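Local coordinates for protein putative esterase (Sulfolobus solfataricus P2, PDB 2RAU) that is a putative esterase of the alpha/beta-hydrolase superfamily, probably acting as a lipase, and binds calcium ions, at residues 62-67 with 102-107. Sequence-based numbering, arbitrary orientation.
Sequences SGEQLV and RTHYVP
His104 reaches from a short 3-10 turn to the start of helix 63-68, where it meets Ser62 and Glu64. Its CB leads toward the helix, and CG anti to the backbone N (chi1 -157°) points the ring at the first turn. CG lies 3.9 Å from Ser62 CB, which sits over one face of the ring, 3.8 Å from the centroid, in a CH-pi contact. On the same face Ser62 OG is 3.5 Å from His104 CE1; that oxygen also N-caps the helix, accepting from Gln65 N at 3.0 Å. Farther round, ND1 lies 3.6 Å from Ser62 CB and is hydrogen-bonded to Asp273 OD1. At the tip, NE2 donates to Glu64 OE1 (2.7 Å, bent to 144°), the acceptor lying in the ring plane and offering its anti lone pair. Carboxylate and ring stand 81° apart. Backbone N atoms of Asn72 and Gly73, plus Ser70 OG, also grip the carboxylate. Two flanking carboxylates would probably favour a positively charged imidazole; a leucine in place of His104 would probably leave both without this shared partner. Buried, the contact joins the connections following strands 52-56 and 94-100, parallel neighbours in the central alpha/beta-hydrolase sheet.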
loop_
_atom_site.group_PDB
_atom_site.type_symbol
_atom_site.label_atom_id
_atom_site.label_comp_id
_atom_site.label_asym_id
_atom_site.label_seq_id
_atom_site.Cartn_x
_atom_site.Cartn_y
_atom_site.Cartn_z
ATOM N N SER A 62 3.644 -2.628 2.669
ATOM C CA SER A 62 3.472 -4.043 2.887
ATOM C C SER A 62 2.150 -4.324 3.609
ATOM O O SER A 62 1.570 -3.412 4.240
ATOM C CB SER A 62 4.625 -4.564 3.733
ATOM O OG SER A 62 4.599 -4.068 5.057
ATOM N N GLY A 63 1.708 -5.583 3.560
ATOM C CA GLY A 63 0.540 -6.002 4.293
ATOM C C GLY A 63 0.771 -5.837 5.783
ATOM O O GLY A 63 -0.140 -5.448 6.494
ATOM N N GLU A 64 1.986 -6.150 6.247
ATOM C CA GLU A 64 2.347 -5.916 7.628
ATOM C C GLU A 64 2.116 -4.442 8.035
ATOM O O GLU A 64 1.485 -4.164 9.061
ATOM C CB GLU A 64 3.823 -6.308 7.880
ATOM C CG GLU A 64 4.162 -6.187 9.359
ATOM C CD GLU A 64 5.604 -6.480 9.749
ATOM O OE1 GLU A 64 6.348 -6.892 8.851
ATOM O OE2 GLU A 64 5.946 -6.302 10.960
ATOM N N GLN A 65 2.609 -3.507 7.241
ATOM C CA GLN A 65 2.396 -2.105 7.505
ATOM C C GLN A 65 0.922 -1.783 7.617
ATOM O O GLN A 65 0.527 -1.022 8.506
ATOM C CB GLN A 65 3.032 -1.226 6.443
ATOM C CG GLN A 65 3.075 0.237 6.842
ATOM C CD GLN A 65 3.703 1.101 5.810
ATOM O OE1 GLN A 65 3.464 0.961 4.602
ATOM N NE2 GLN A 65 4.534 2.027 6.279
ATOM N N LEU A 66 0.123 -2.381 6.728
ATOM C CA LEU A 66 -1.319 -2.127 6.666
ATOM C C LEU A 66 -2.121 -2.653 7.819
ATOM O O LEU A 66 -3.244 -2.202 8.052
ATOM C CB LEU A 66 -1.892 -2.615 5.341
ATOM C CG LEU A 66 -1.982 -1.609 4.199
ATOM C CD1 LEU A 66 -0.863 -0.579 4.085
ATOM C CD2 LEU A 66 -2.348 -2.199 2.902
ATOM N N VAL A 67 -1.546 -3.603 8.552
ATOM C CA VAL A 67 -2.203 -4.184 9.711
ATOM C C VAL A 67 -1.621 -3.611 10.999
ATOM O O VAL A 67 -2.339 -3.137 11.836
ATOM C CB VAL A 67 -2.053 -5.765 9.753
ATOM C CG1 VAL A 67 -2.769 -6.406 10.986
ATOM C CG2 VAL A 67 -2.460 -6.428 8.418
ATOM N N ARG A 102 7.470 -9.112 -2.487
ATOM C CA ARG A 102 8.844 -9.612 -2.333
ATOM C C ARG A 102 9.789 -8.588 -1.694
ATOM O O ARG A 102 10.802 -8.956 -1.054
ATOM C CB ARG A 102 9.384 -10.106 -3.681
ATOM C CG ARG A 102 8.531 -11.213 -4.302
ATOM C CD ARG A 102 9.125 -11.713 -5.566
ATOM N NE ARG A 102 8.169 -12.538 -6.288
ATOM C CZ ARG A 102 8.479 -13.544 -7.103
ATOM N NH1 ARG A 102 9.721 -13.917 -7.323
ATOM N NH2 ARG A 102 7.508 -14.207 -7.678
ATOM N N THR A 103 9.474 -7.319 -1.900
ATOM C CA THR A 103 10.196 -6.171 -1.306
ATOM C C THR A 103 10.242 -6.258 0.217
ATOM O O THR A 103 11.161 -5.756 0.849
ATOM C CB THR A 103 9.551 -4.839 -1.753
ATOM O OG1 THR A 103 8.127 -4.947 -1.564
ATOM C CG2 THR A 103 9.955 -4.508 -3.179
ATOM N N HIS A 104 9.275 -6.974 0.807
ATOM C CA HIS A 104 9.224 -7.133 2.220
ATOM C C HIS A 104 10.235 -8.132 2.792
ATOM O O HIS A 104 10.300 -8.287 4.006
ATOM C CB HIS A 104 7.836 -7.502 2.683
ATOM C CG HIS A 104 7.561 -7.173 4.107
ATOM N ND1 HIS A 104 7.846 -5.932 4.669
ATOM C CD2 HIS A 104 6.974 -7.904 5.090
ATOM C CE1 HIS A 104 7.465 -5.942 5.937
ATOM N NE2 HIS A 104 6.928 -7.125 6.214
ATOM N N TYR A 105 11.042 -8.731 1.922
ATOM C CA TYR A 105 12.048 -9.722 2.315
ATOM C C TYR A 105 13.464 -9.285 1.934
ATOM O O TYR A 105 14.435 -10.009 2.215
ATOM C CB TYR A 105 11.694 -11.094 1.712
ATOM C CG TYR A 105 10.449 -11.601 2.387
ATOM C CD1 TYR A 105 10.548 -12.230 3.590
ATOM C CD2 TYR A 105 9.183 -11.355 1.854
ATOM C CE1 TYR A 105 9.442 -12.593 4.264
ATOM C CE2 TYR A 105 8.075 -11.700 2.527
ATOM C CZ TYR A 105 8.216 -12.348 3.730
ATOM O OH TYR A 105 7.141 -12.776 4.462
ATOM N N VAL A 106 13.599 -8.069 1.412
ATOM C CA VAL A 106 14.935 -7.527 1.017
ATOM C C VAL A 106 15.704 -6.950 2.251
ATOM O O VAL A 106 15.185 -6.106 2.979
ATOM C CB VAL A 106 14.760 -6.454 -0.098
ATOM C CG1 VAL A 106 16.150 -5.779 -0.505
ATOM C CG2 VAL A 106 14.057 -7.059 -1.318
ATOM N N PRO A 107 16.947 -7.425 2.506
ATOM C CA PRO A 107 17.679 -6.825 3.594
ATOM C C PRO A 107 18.011 -5.350 3.325
ATOM O O PRO A 107 18.299 -4.953 2.198
ATOM C CB PRO A 107 18.977 -7.628 3.654
ATOM C CG PRO A 107 18.747 -8.814 2.818
ATOM C CD PRO A 107 17.746 -8.428 1.807
#